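Local coordinates for penaeus monodon metallodensovirus major capsid protein (Penaeus monodon metallodensovirus, PDB 6WH7), which forms the icosahedral protein shell of a shrimp densovirus, sixty copies of its jelly-roll subunit probably enclosing the viral genome, at residues R67-R73 with N288-E294; K123-S129 with A217-D223; G227-G231 with W326-Y330; N242-M246 with Q345-T349. All blocks are in the same frame, centred on the assembly; numbering follows the deposited sequence.

Contact 1: residues R67-R73 with N288-E294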
# COMPACT_ATOMS: atom_id res chain seq x y z
N ARG A 67 -44.92 -36.67 75.61
CA ARG A 67 -45.91 -37.14 74.66
C ARG A 67 -47.00 -37.91 75.39
O ARG A 67 -46.75 -38.60 76.38
CB ARG A 67 -45.28 -38.01 73.59
CG ARG A 67 -46.24 -38.55 72.58
CD ARG A 67 -45.50 -39.25 71.47
NE ARG A 67 -44.67 -40.34 71.95
CZ ARG A 67 -43.35 -40.28 72.02
NH1 ARG A 67 -42.72 -39.19 71.63
NH2 ARG A 67 -42.67 -41.31 72.47
N ASN A 68 -48.22 -37.77 74.89
CA ASN A 68 -49.41 -38.18 75.61
C ASN A 68 -50.50 -38.50 74.59
O ASN A 68 -50.57 -37.88 73.53
CB ASN A 68 -49.84 -37.05 76.54
CG ASN A 68 -50.99 -37.42 77.40
OD1 ASN A 68 -51.15 -38.58 77.77
ND2 ASN A 68 -51.83 -36.45 77.70
N PHE A 69 -51.35 -39.46 74.92
CA PHE A 69 -52.58 -39.67 74.17
C PHE A 69 -53.73 -38.99 74.90
O PHE A 69 -53.82 -39.05 76.12
CB PHE A 69 -52.91 -41.15 73.99
CG PHE A 69 -51.97 -41.89 73.10
CD1 PHE A 69 -52.08 -41.77 71.73
CD2 PHE A 69 -51.02 -42.73 73.62
CE1 PHE A 69 -51.24 -42.45 70.91
CE2 PHE A 69 -50.18 -43.41 72.80
CZ PHE A 69 -50.28 -43.28 71.44
N VAL A 70 -54.60 -38.36 74.13
CA VAL A 70 -55.74 -37.64 74.67
C VAL A 70 -57.01 -38.27 74.12
O VAL A 70 -57.11 -38.50 72.91
CB VAL A 70 -55.68 -36.14 74.32
CG1 VAL A 70 -56.90 -35.44 74.85
CG2 VAL A 70 -54.43 -35.53 74.86
N ASN A 71 -57.95 -38.56 75.00
CA ASN A 71 -59.28 -39.05 74.63
C ASN A 71 -60.30 -38.03 75.11
O ASN A 71 -60.51 -37.87 76.31
CB ASN A 71 -59.55 -40.42 75.23
CG ASN A 71 -58.86 -41.52 74.49
OD1 ASN A 71 -58.70 -41.46 73.28
ND2 ASN A 71 -58.40 -42.52 75.22
N ILE A 72 -60.95 -37.36 74.17
CA ILE A 72 -62.00 -36.40 74.48
C ILE A 72 -63.33 -37.07 74.25
O ILE A 72 -63.65 -37.47 73.13
CB ILE A 72 -61.86 -35.13 73.62
CG1 ILE A 72 -60.57 -34.41 73.99
CG2 ILE A 72 -63.04 -34.23 73.83
CD1 ILE A 72 -60.26 -33.30 73.07
N ARG A 73 -64.12 -37.20 75.31
CA ARG A 73 -65.38 -37.91 75.22
C ARG A 73 -66.48 -37.16 75.96
O ARG A 73 -66.22 -36.45 76.94
CB ARG A 73 -65.28 -39.32 75.78
CG ARG A 73 -64.47 -40.25 74.94
CD ARG A 73 -64.55 -41.62 75.51
NE ARG A 73 -65.94 -42.03 75.59
CZ ARG A 73 -66.64 -42.49 74.56
NH1 ARG A 73 -66.08 -42.61 73.37
NH2 ARG A 73 -67.91 -42.83 74.73
N ASN A 288 -66.46 -38.11 69.65
CA ASN A 288 -65.33 -38.36 70.52
C ASN A 288 -64.07 -38.23 69.68
O ASN A 288 -64.11 -38.37 68.45
CB ASN A 288 -65.42 -39.73 71.16
CG ASN A 288 -66.73 -39.94 71.86
OD1 ASN A 288 -66.99 -39.37 72.91
ND2 ASN A 288 -67.57 -40.76 71.26
N ALA A 289 -62.96 -37.95 70.33
CA ALA A 289 -61.72 -37.74 69.61
C ALA A 289 -60.57 -38.32 70.39
O ALA A 289 -60.49 -38.17 71.61
CB ALA A 289 -61.48 -36.26 69.34
N GLN A 290 -59.69 -39.02 69.68
CA GLN A 290 -58.36 -39.31 70.18
C GLN A 290 -57.34 -38.58 69.32
O GLN A 290 -57.51 -38.46 68.11
CB GLN A 290 -58.01 -40.79 70.11
CG GLN A 290 -56.73 -41.05 70.87
CD GLN A 290 -56.01 -42.27 70.45
OE1 GLN A 290 -56.39 -42.92 69.48
NE2 GLN A 290 -54.96 -42.61 71.15
N PHE A 291 -56.28 -38.11 69.95
CA PHE A 291 -55.14 -37.59 69.23
C PHE A 291 -53.92 -37.74 70.13
O PHE A 291 -54.02 -38.19 71.27
CB PHE A 291 -55.37 -36.14 68.80
CG PHE A 291 -55.81 -35.24 69.90
CD1 PHE A 291 -54.89 -34.59 70.69
CD2 PHE A 291 -57.14 -35.07 70.16
CE1 PHE A 291 -55.31 -33.78 71.70
CE2 PHE A 291 -57.56 -34.27 71.16
CZ PHE A 291 -56.64 -33.61 71.93
N THR A 292 -52.77 -37.37 69.60
CA THR A 292 -51.52 -37.43 70.33
C THR A 292 -51.14 -36.02 70.74
O THR A 292 -51.16 -35.10 69.92
CB THR A 292 -50.42 -38.05 69.47
OG1 THR A 292 -50.83 -39.35 69.06
CG2 THR A 292 -49.15 -38.17 70.25
N LEU A 293 -50.81 -35.85 72.01
CA LEU A 293 -50.36 -34.57 72.54
C LEU A 293 -48.86 -34.66 72.77
O LEU A 293 -48.41 -35.39 73.65
CB LEU A 293 -51.10 -34.22 73.83
CG LEU A 293 -50.61 -32.94 74.49
CD1 LEU A 293 -50.86 -31.77 73.58
CD2 LEU A 293 -51.29 -32.73 75.81
N GLU A 294 -48.10 -33.92 71.98
CA GLU A 294 -46.68 -33.73 72.20
C GLU A 294 -46.44 -32.29 72.60
O GLU A 294 -46.66 -31.38 71.80
CB GLU A 294 -45.87 -34.07 70.96
CG GLU A 294 -45.74 -35.53 70.67
CD GLU A 294 -44.95 -35.79 69.41
OE1 GLU A 294 -44.76 -34.85 68.63
OE2 GLU A 294 -44.50 -36.93 69.22
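Val70 lies against the ring of Phe291 at the apolar centre of this strand pair, its CB 3.8 Å from the ring centroid and over the face in a CH-pi contact. Phe291 takes the crowded rotamer, CG between the backbone N and the carbonyl carbon (chi1 51°), which stands the ring up beside Val70. Ile72 reaches the same ring from its edge, CD1 in the ring plane and 3.4 Å from Phe291 CE2, while Val70 CG2 meets Leu293 CB on the other flank. Behind them the backbones run antiparallel, with paired N-H...O=C bonds at Val70-Phe291 and Ile72-Ala289; at Asn68-Leu293 one of the two is weak. On the reverse face the Gln290 side chain stretches out so that NE2 meets the Phe69 ring obliquely, 3.1 Å from CD1. Farther out, Asn288 lies over one face of the Arg73 guanidinium, its OD1 3.4 Å above that plane; the charge itself is paired with Asp136. At the far end Arg67 and Glu294 lie alongside each other and share a long salt bridge, NH1 to OE2 3.8 Å, although the guanidinium holds more firmly to the Ser202 carbonyl of a second subunit. Strands 59-75 and 287-302 form the BI pair of the viral jelly roll. Strand 118-135 adds itself to the other edge of strand 287-302, and the face bearing Ile72 and Phe291 packs on Met157 and Leu273, from strands 157-162 and 270-274 of the opposing sheet.

Contact 2: residues K123-S129 with A217-D223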
# COMPACT_ATOMS: atom_id res chain seq x y z
N LYS A 123 -39.10 -20.56 74.76
CA LYS A 123 -40.17 -21.07 73.91
C LYS A 123 -40.98 -22.14 74.62
O LYS A 123 -40.48 -22.87 75.47
CB LYS A 123 -39.62 -21.64 72.61
CG LYS A 123 -40.70 -22.04 71.63
CD LYS A 123 -40.16 -22.79 70.44
CE LYS A 123 -39.34 -21.90 69.54
NZ LYS A 123 -38.81 -22.64 68.38
N VAL A 124 -42.26 -22.22 74.26
CA VAL A 124 -43.14 -23.27 74.76
C VAL A 124 -44.12 -23.59 73.64
O VAL A 124 -44.47 -22.73 72.84
CB VAL A 124 -43.87 -22.81 76.05
CG1 VAL A 124 -45.09 -21.96 75.74
CG2 VAL A 124 -44.18 -23.95 76.91
N GLY A 125 -44.52 -24.85 73.56
CA GLY A 125 -45.38 -25.24 72.46
C GLY A 125 -45.87 -26.66 72.63
O GLY A 125 -45.34 -27.44 73.41
N TYR A 126 -46.92 -26.98 71.87
CA TYR A 126 -47.48 -28.31 71.88
C TYR A 126 -47.97 -28.66 70.48
O TYR A 126 -48.20 -27.79 69.64
CB TYR A 126 -48.62 -28.44 72.89
CG TYR A 126 -49.88 -27.69 72.54
CD1 TYR A 126 -50.93 -28.33 71.91
CD2 TYR A 126 -50.01 -26.35 72.83
CE1 TYR A 126 -52.07 -27.65 71.59
CE2 TYR A 126 -51.15 -25.67 72.52
CZ TYR A 126 -52.18 -26.33 71.90
OH TYR A 126 -53.32 -25.65 71.58
N THR A 127 -48.12 -29.96 70.24
CA THR A 127 -48.55 -30.47 68.95
C THR A 127 -49.70 -31.43 69.15
O THR A 127 -49.61 -32.35 69.96
CB THR A 127 -47.42 -31.17 68.21
OG1 THR A 127 -46.35 -30.25 67.98
CG2 THR A 127 -47.90 -31.69 66.89
N LEU A 128 -50.79 -31.20 68.43
CA LEU A 128 -51.90 -32.14 68.34
C LEU A 128 -51.76 -32.94 67.06
O LEU A 128 -51.60 -32.36 65.99
CB LEU A 128 -53.23 -31.40 68.37
CG LEU A 128 -53.94 -31.31 69.71
CD1 LEU A 128 -53.04 -30.76 70.75
CD2 LEU A 128 -55.14 -30.43 69.55
N SER A 129 -51.80 -34.25 67.18
CA SER A 129 -51.42 -35.10 66.06
C SER A 129 -52.30 -36.33 66.02
O SER A 129 -52.75 -36.83 67.05
CB SER A 129 -49.96 -35.51 66.18
OG SER A 129 -49.63 -36.39 65.14
N ALA A 217 -50.54 -32.55 61.59
CA ALA A 217 -50.58 -32.22 63.00
C ALA A 217 -50.75 -30.72 63.20
O ALA A 217 -50.36 -29.91 62.36
CB ALA A 217 -49.31 -32.69 63.69
N LEU A 218 -51.34 -30.36 64.33
CA LEU A 218 -51.56 -28.97 64.70
C LEU A 218 -50.45 -28.55 65.65
O LEU A 218 -50.38 -29.04 66.78
CB LEU A 218 -52.93 -28.81 65.36
CG LEU A 218 -54.15 -29.15 64.52
CD1 LEU A 218 -55.38 -29.01 65.37
CD2 LEU A 218 -54.23 -28.26 63.31
N HIS A 219 -49.60 -27.64 65.20
CA HIS A 219 -48.47 -27.16 65.98
C HIS A 219 -48.79 -25.79 66.52
O HIS A 219 -49.25 -24.92 65.78
CB HIS A 219 -47.20 -27.08 65.13
CG HIS A 219 -46.84 -28.36 64.45
ND1 HIS A 219 -46.30 -29.44 65.12
CD2 HIS A 219 -46.96 -28.75 63.16
CE1 HIS A 219 -46.08 -30.42 64.27
NE2 HIS A 219 -46.48 -30.03 63.07
N PHE A 220 -48.55 -25.58 67.81
CA PHE A 220 -48.76 -24.27 68.42
C PHE A 220 -47.58 -23.97 69.32
O PHE A 220 -47.27 -24.75 70.21
CB PHE A 220 -50.07 -24.25 69.20
CG PHE A 220 -51.25 -24.60 68.37
CD1 PHE A 220 -51.82 -23.68 67.53
CD2 PHE A 220 -51.75 -25.88 68.39
CE1 PHE A 220 -52.87 -24.01 66.75
CE2 PHE A 220 -52.81 -26.21 67.61
CZ PHE A 220 -53.36 -25.28 66.78
N SER A 221 -46.92 -22.84 69.07
CA SER A 221 -45.75 -22.45 69.83
C SER A 221 -45.96 -21.06 70.39
O SER A 221 -46.74 -20.26 69.87
CB SER A 221 -44.49 -22.46 68.97
OG SER A 221 -44.17 -23.77 68.56
N HIS A 222 -45.24 -20.77 71.47
CA HIS A 222 -45.20 -19.43 72.03
C HIS A 222 -43.77 -19.14 72.44
O HIS A 222 -43.20 -19.87 73.25
CB HIS A 222 -46.13 -19.31 73.22
CG HIS A 222 -46.20 -17.93 73.79
ND1 HIS A 222 -46.71 -16.86 73.09
CD2 HIS A 222 -45.83 -17.44 74.99
CE1 HIS A 222 -46.66 -15.78 73.83
NE2 HIS A 222 -46.13 -16.10 75.00
N ASP A 223 -43.19 -18.09 71.88
CA ASP A 223 -41.87 -17.65 72.28
C ASP A 223 -41.97 -16.71 73.47
O ASP A 223 -42.88 -15.89 73.56
CB ASP A 223 -41.17 -16.93 71.13
CG ASP A 223 -40.70 -17.87 70.05
OD1 ASP A 223 -40.66 -19.09 70.30
OD2 ASP A 223 -40.37 -17.40 68.95
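From Val124-His222 through Tyr126-Phe220 to Leu128-Leu218 the two strands run almost exactly antiparallel, 173° between their directions and 4.4 Å between axes, each of these three pairs closing two backbone N-H...O=C bonds. Between them come the non-hydrogen-bonded pairs, where Gly125 and Ser221 bring their CA atoms to 3.9 Å. Tyr126 and Phe220 dominate the buried face. Tyr126 CG lies between the backbone N and the carbonyl carbon (chi1 70°), which sets the ring beside Phe220, and Phe220 CB sits over one face of it in a CH-pi contact, 4.2 Å from the centroid. The two rings are inclined at 34°, with Phe220 CD2 3.6 Å from Tyr126 CZ. Tyr126 OH continues past its neighbour to bond His271 ND1. Here strand G, 218-222, borders strand D, 118-135, in the BIDG sheet of the jelly roll, and this face looks across at the CHEF sheet: Phe220 stacks on His159, and Leu218 and Leu128 touch the same histidine. Those two leucines meet each other at their CB atoms, while at the other end Val124 CG1 rests 3.8 Å from His222 CB. The reverse face, turned toward the capsid interior, is more polar. Thr127 and His219 lie side by side there, and Thr127 OG1 meets ND1 at the imidazole edge, a 3.0 Å hydrogen bond whose proton could belong to either. Thr127 CG2 also packs on Ala217 CB. Lys123 runs alongside Asp223 with its methylenes against OD1, but NZ remains 4.4 Å from that oxygen, beyond a salt bridge.

Contact 3: residues G227-G231 with W326-Y330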
# COMPACT_ATOMS: atom_id res chain seq x y z
N GLY A 227 -36.57 -10.42 79.96
CA GLY A 227 -35.31 -9.81 80.30
C GLY A 227 -34.71 -10.31 81.58
O GLY A 227 -33.68 -9.80 82.03
N PHE A 228 -35.33 -11.31 82.19
CA PHE A 228 -34.97 -11.77 83.52
C PHE A 228 -35.05 -13.28 83.55
O PHE A 228 -35.51 -13.92 82.60
CB PHE A 228 -35.88 -11.15 84.58
CG PHE A 228 -37.31 -11.54 84.44
CD1 PHE A 228 -37.82 -12.60 85.15
CD2 PHE A 228 -38.13 -10.88 83.57
CE1 PHE A 228 -39.12 -12.95 85.03
CE2 PHE A 228 -39.43 -11.24 83.44
CZ PHE A 228 -39.93 -12.28 84.17
N TRP A 229 -34.59 -13.85 84.64
CA TRP A 229 -34.53 -15.28 84.85
C TRP A 229 -35.39 -15.65 86.05
O TRP A 229 -35.97 -14.79 86.70
CB TRP A 229 -33.08 -15.70 85.06
CG TRP A 229 -32.24 -15.48 83.87
CD1 TRP A 229 -31.75 -14.29 83.44
CD2 TRP A 229 -31.71 -16.47 83.00
NE1 TRP A 229 -30.99 -14.47 82.32
CE2 TRP A 229 -30.94 -15.81 82.04
CE3 TRP A 229 -31.82 -17.86 82.93
CZ2 TRP A 229 -30.29 -16.48 81.02
CZ3 TRP A 229 -31.18 -18.52 81.93
CH2 TRP A 229 -30.42 -17.83 80.98
N PHE A 230 -35.46 -16.94 86.34
CA PHE A 230 -36.18 -17.43 87.50
C PHE A 230 -35.25 -18.28 88.35
O PHE A 230 -34.42 -19.02 87.82
CB PHE A 230 -37.40 -18.25 87.11
CG PHE A 230 -38.44 -17.46 86.38
CD1 PHE A 230 -39.31 -16.65 87.07
CD2 PHE A 230 -38.55 -17.53 85.02
CE1 PHE A 230 -40.26 -15.93 86.42
CE2 PHE A 230 -39.50 -16.80 84.36
CZ PHE A 230 -40.35 -16.01 85.06
N GLY A 231 -35.36 -18.15 89.66
CA GLY A 231 -34.52 -18.91 90.55
C GLY A 231 -35.23 -20.00 91.32
O GLY A 231 -34.59 -20.74 92.07
N TRP A 326 -31.72 -9.61 87.99
CA TRP A 326 -32.06 -10.54 86.93
C TRP A 326 -32.79 -11.81 87.37
O TRP A 326 -33.24 -12.56 86.50
CB TRP A 326 -30.79 -10.88 86.14
CG TRP A 326 -29.74 -11.49 86.96
CD1 TRP A 326 -28.96 -10.88 87.88
CD2 TRP A 326 -29.28 -12.83 86.86
NE1 TRP A 326 -28.08 -11.78 88.41
CE2 TRP A 326 -28.25 -12.98 87.79
CE3 TRP A 326 -29.65 -13.92 86.08
CZ2 TRP A 326 -27.59 -14.18 87.97
CZ3 TRP A 326 -29.00 -15.10 86.26
CH2 TRP A 326 -27.99 -15.23 87.19
N ILE A 327 -32.96 -12.07 88.66
CA ILE A 327 -33.60 -13.30 89.14
C ILE A 327 -34.94 -12.95 89.75
O ILE A 327 -35.02 -12.08 90.63
CB ILE A 327 -32.74 -14.05 90.18
CG1 ILE A 327 -31.38 -14.39 89.63
CG2 ILE A 327 -33.40 -15.36 90.53
CD1 ILE A 327 -31.50 -15.29 88.53
N GLN A 328 -35.99 -13.65 89.33
CA GLN A 328 -37.34 -13.29 89.73
C GLN A 328 -38.12 -14.53 90.10
O GLN A 328 -37.80 -15.64 89.67
CB GLN A 328 -38.05 -12.52 88.62
CG GLN A 328 -37.33 -11.25 88.24
CD GLN A 328 -37.22 -10.31 89.39
OE1 GLN A 328 -38.19 -10.03 90.06
NE2 GLN A 328 -36.01 -9.84 89.65
N SER A 329 -39.12 -14.35 90.95
CA SER A 329 -40.11 -15.38 91.18
C SER A 329 -41.13 -15.39 90.05
O SER A 329 -41.28 -14.42 89.30
CB SER A 329 -40.78 -15.19 92.54
OG SER A 329 -41.46 -13.95 92.62
N TYR A 330 -41.81 -16.52 89.89
CA TYR A 330 -42.81 -16.64 88.84
C TYR A 330 -44.01 -15.74 89.09
O TYR A 330 -44.51 -15.62 90.21
CB TYR A 330 -43.25 -18.09 88.68
CG TYR A 330 -42.31 -18.89 87.83
CD1 TYR A 330 -42.48 -18.96 86.46
CD2 TYR A 330 -41.23 -19.54 88.38
CE1 TYR A 330 -41.64 -19.68 85.67
CE2 TYR A 330 -40.37 -20.27 87.59
CZ TYR A 330 -40.58 -20.33 86.23
OH TYR A 330 -39.74 -21.04 85.42
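Phe230 and Tyr330 lay their rings face to face, planes 5° apart and centroids 3.8 Å apart, although the two side chains approach each other at about a right angle. They belong to a short two-stranded parallel sheet that ties the long GH loop of the jelly roll to the C-terminal region beyond strand I. A second aromatic pair sits at the other end and is arranged differently: the edge of the Trp326 six-membered ring points at the face of the Trp229 five-membered ring, a T-shaped contact with planes at 84°. Trp326 CG sits between its backbone N and carbonyl carbon, and CE3 comes to 3.4 Å from Trp229 CD1. Arg120 adds a cation-pi contact to the Trp229 indole. On the other face of Phe230 lies Phe228, which crosses Gln328 at about a right angle, its CD1 3.4 Å from Gln328 CG, with the amide plane nearly perpendicular to the ring. Ile327 CD1 packs 3.8 Å from Trp229 CB. Backbone bonds bind the two strands: Trp229 N reaches Trp326 O at 2.6 Å, and Gln328 N returns to Trp229 O at 2.9 Å, approaching from 35° out of the carbonyl plane.

Contact 4: residues N242-M246 with Q345-T349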
# COMPACT_ATOMS: atom_id res chain seq x y z
N ASN A 242 -47.49 -11.17 80.06
CA ASN A 242 -47.91 -9.82 80.39
C ASN A 242 -49.29 -9.62 79.77
O ASN A 242 -49.41 -9.52 78.55
CB ASN A 242 -46.90 -8.81 79.88
CG ASN A 242 -45.61 -8.83 80.67
OD1 ASN A 242 -45.60 -9.15 81.85
ND2 ASN A 242 -44.52 -8.52 80.01
N ASN A 243 -50.32 -9.54 80.61
CA ASN A 243 -51.69 -9.63 80.15
C ASN A 243 -52.55 -8.64 80.92
O ASN A 243 -52.09 -7.96 81.83
CB ASN A 243 -52.28 -11.02 80.38
CG ASN A 243 -51.64 -12.06 79.54
OD1 ASN A 243 -51.06 -11.75 78.51
ND2 ASN A 243 -51.75 -13.30 79.95
N ASP A 244 -53.83 -8.61 80.56
CA ASP A 244 -54.84 -8.06 81.45
C ASP A 244 -54.99 -8.91 82.70
O ASP A 244 -55.38 -8.39 83.75
CB ASP A 244 -56.18 -7.98 80.73
CG ASP A 244 -56.59 -9.31 80.13
OD1 ASP A 244 -55.73 -10.19 79.99
OD2 ASP A 244 -57.79 -9.49 79.86
N SER A 245 -54.77 -10.21 82.58
CA SER A 245 -54.94 -11.11 83.71
C SER A 245 -53.70 -11.17 84.59
O SER A 245 -53.81 -11.35 85.80
CB SER A 245 -55.27 -12.51 83.20
OG SER A 245 -56.48 -12.52 82.47
N MET A 246 -52.52 -11.03 84.00
CA MET A 246 -51.33 -11.49 84.69
C MET A 246 -50.09 -10.75 84.21
O MET A 246 -50.07 -10.18 83.12
CB MET A 246 -51.17 -12.99 84.48
CG MET A 246 -50.94 -13.41 83.06
SD MET A 246 -51.15 -15.18 82.86
CE MET A 246 -52.90 -15.30 82.55
N GLN A 345 -57.22 -18.41 83.24
CA GLN A 345 -57.14 -17.12 82.59
C GLN A 345 -56.27 -17.25 81.36
O GLN A 345 -55.31 -18.02 81.35
CB GLN A 345 -56.55 -16.09 83.55
CG GLN A 345 -57.37 -15.88 84.78
CD GLN A 345 -56.63 -15.08 85.81
OE1 GLN A 345 -55.40 -15.09 85.85
NE2 GLN A 345 -57.37 -14.39 86.66
N PHE A 346 -56.60 -16.51 80.30
CA PHE A 346 -55.80 -16.58 79.09
C PHE A 346 -55.12 -15.26 78.75
O PHE A 346 -53.90 -15.17 78.86
CB PHE A 346 -56.61 -17.14 77.93
CG PHE A 346 -56.86 -18.60 78.06
CD1 PHE A 346 -55.84 -19.49 77.84
CD2 PHE A 346 -58.10 -19.09 78.40
CE1 PHE A 346 -56.04 -20.83 77.96
CE2 PHE A 346 -58.31 -20.43 78.52
CZ PHE A 346 -57.28 -21.30 78.29
N GLY A 347 -55.85 -14.24 78.32
CA GLY A 347 -55.17 -12.99 78.08
C GLY A 347 -54.19 -13.04 76.92
O GLY A 347 -52.98 -12.98 77.12
N PRO A 348 -54.69 -13.23 75.70
CA PRO A 348 -53.80 -13.25 74.54
C PRO A 348 -53.02 -11.96 74.41
O PRO A 348 -53.30 -10.94 75.04
CB PRO A 348 -54.76 -13.42 73.37
CG PRO A 348 -56.01 -12.84 73.85
CD PRO A 348 -56.10 -13.22 75.29
N THR A 349 -51.98 -12.01 73.58
CA THR A 349 -51.38 -10.77 73.11
C THR A 349 -52.40 -10.08 72.21
O THR A 349 -52.79 -10.63 71.18
CB THR A 349 -50.09 -11.07 72.35
OG1 THR A 349 -49.15 -11.70 73.22
CG2 THR A 349 -49.48 -9.82 71.84
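Asn243 and Gly347 mark the closest backbone approach, CA to CA 5.3 Å, in a buried loop-to-loop contact with no regular strand pairing. One partner is a tight turn in the long GH loop of the jelly roll, the other the bend that follows strand 340-345 in the C-terminal extension. The chain reverses in a beta turn with Asp244 and Ser245 at its corners, and its ends are joined by Asn243 N to Met246 O, 2.6 Å, the reverse of the usual turn bond. Asp244 OD1 also takes a weak bond from Ser245 N, and its other oxygen, OD2, is held by Gln165. The bend opposite turns at Gly347, whose phi and psi are both positive, 67° and 66°, and its CA lies 3.4 Å from Asp244 OD1. The two loops meet through van der Waals contacts and close polar approaches that are not hydrogen bonds. The Asn243 side-chain amide lies against the Gly347 carbonyl with both OD1 and ND2 close, yet neither forms a bond there; ND2, also 3.1 Å from Phe346 O at a poor angle, is instead weakly bonded to Gln241. Phe346 itself turns away to meet Tyr272, while a further subunit packs against this region, its Leu325 touching Asp244. Gln345, extended beyond CG, runs past Ser245, whose CB is 3.7 Å from OE1 and whose OG lies against Gln345 CB. Met246 starts between the backbone N and carbonyl carbon (chi1 64°) and bends at its last torsion, which brings the terminal methyl CE to 3.9 Å from Gln345 CB.

From the N terminus, strand 59-75 is the first to take part in a contact, and contact 1 closes the widest sequence span when strand 287-302 returns to it. Contact 2 is nested inside that span: strand 118-135 finds 218-222, and because 118-135 also borders 287-302, contacts 1 and 2 touch within one sheet, B-I-D-G. A few residues after contact 2 closes, the chain leaves the sheet and opens contact 3, then contact 4, within the GH loop. Both wait for segments beyond strand I, so each crosses contact 1 and they cross each other. Contacts 3 and 4, centres 19 Å apart, thus fasten the C-terminal extension to the GH loop, on the opposite side of the subunit centre from contact 1.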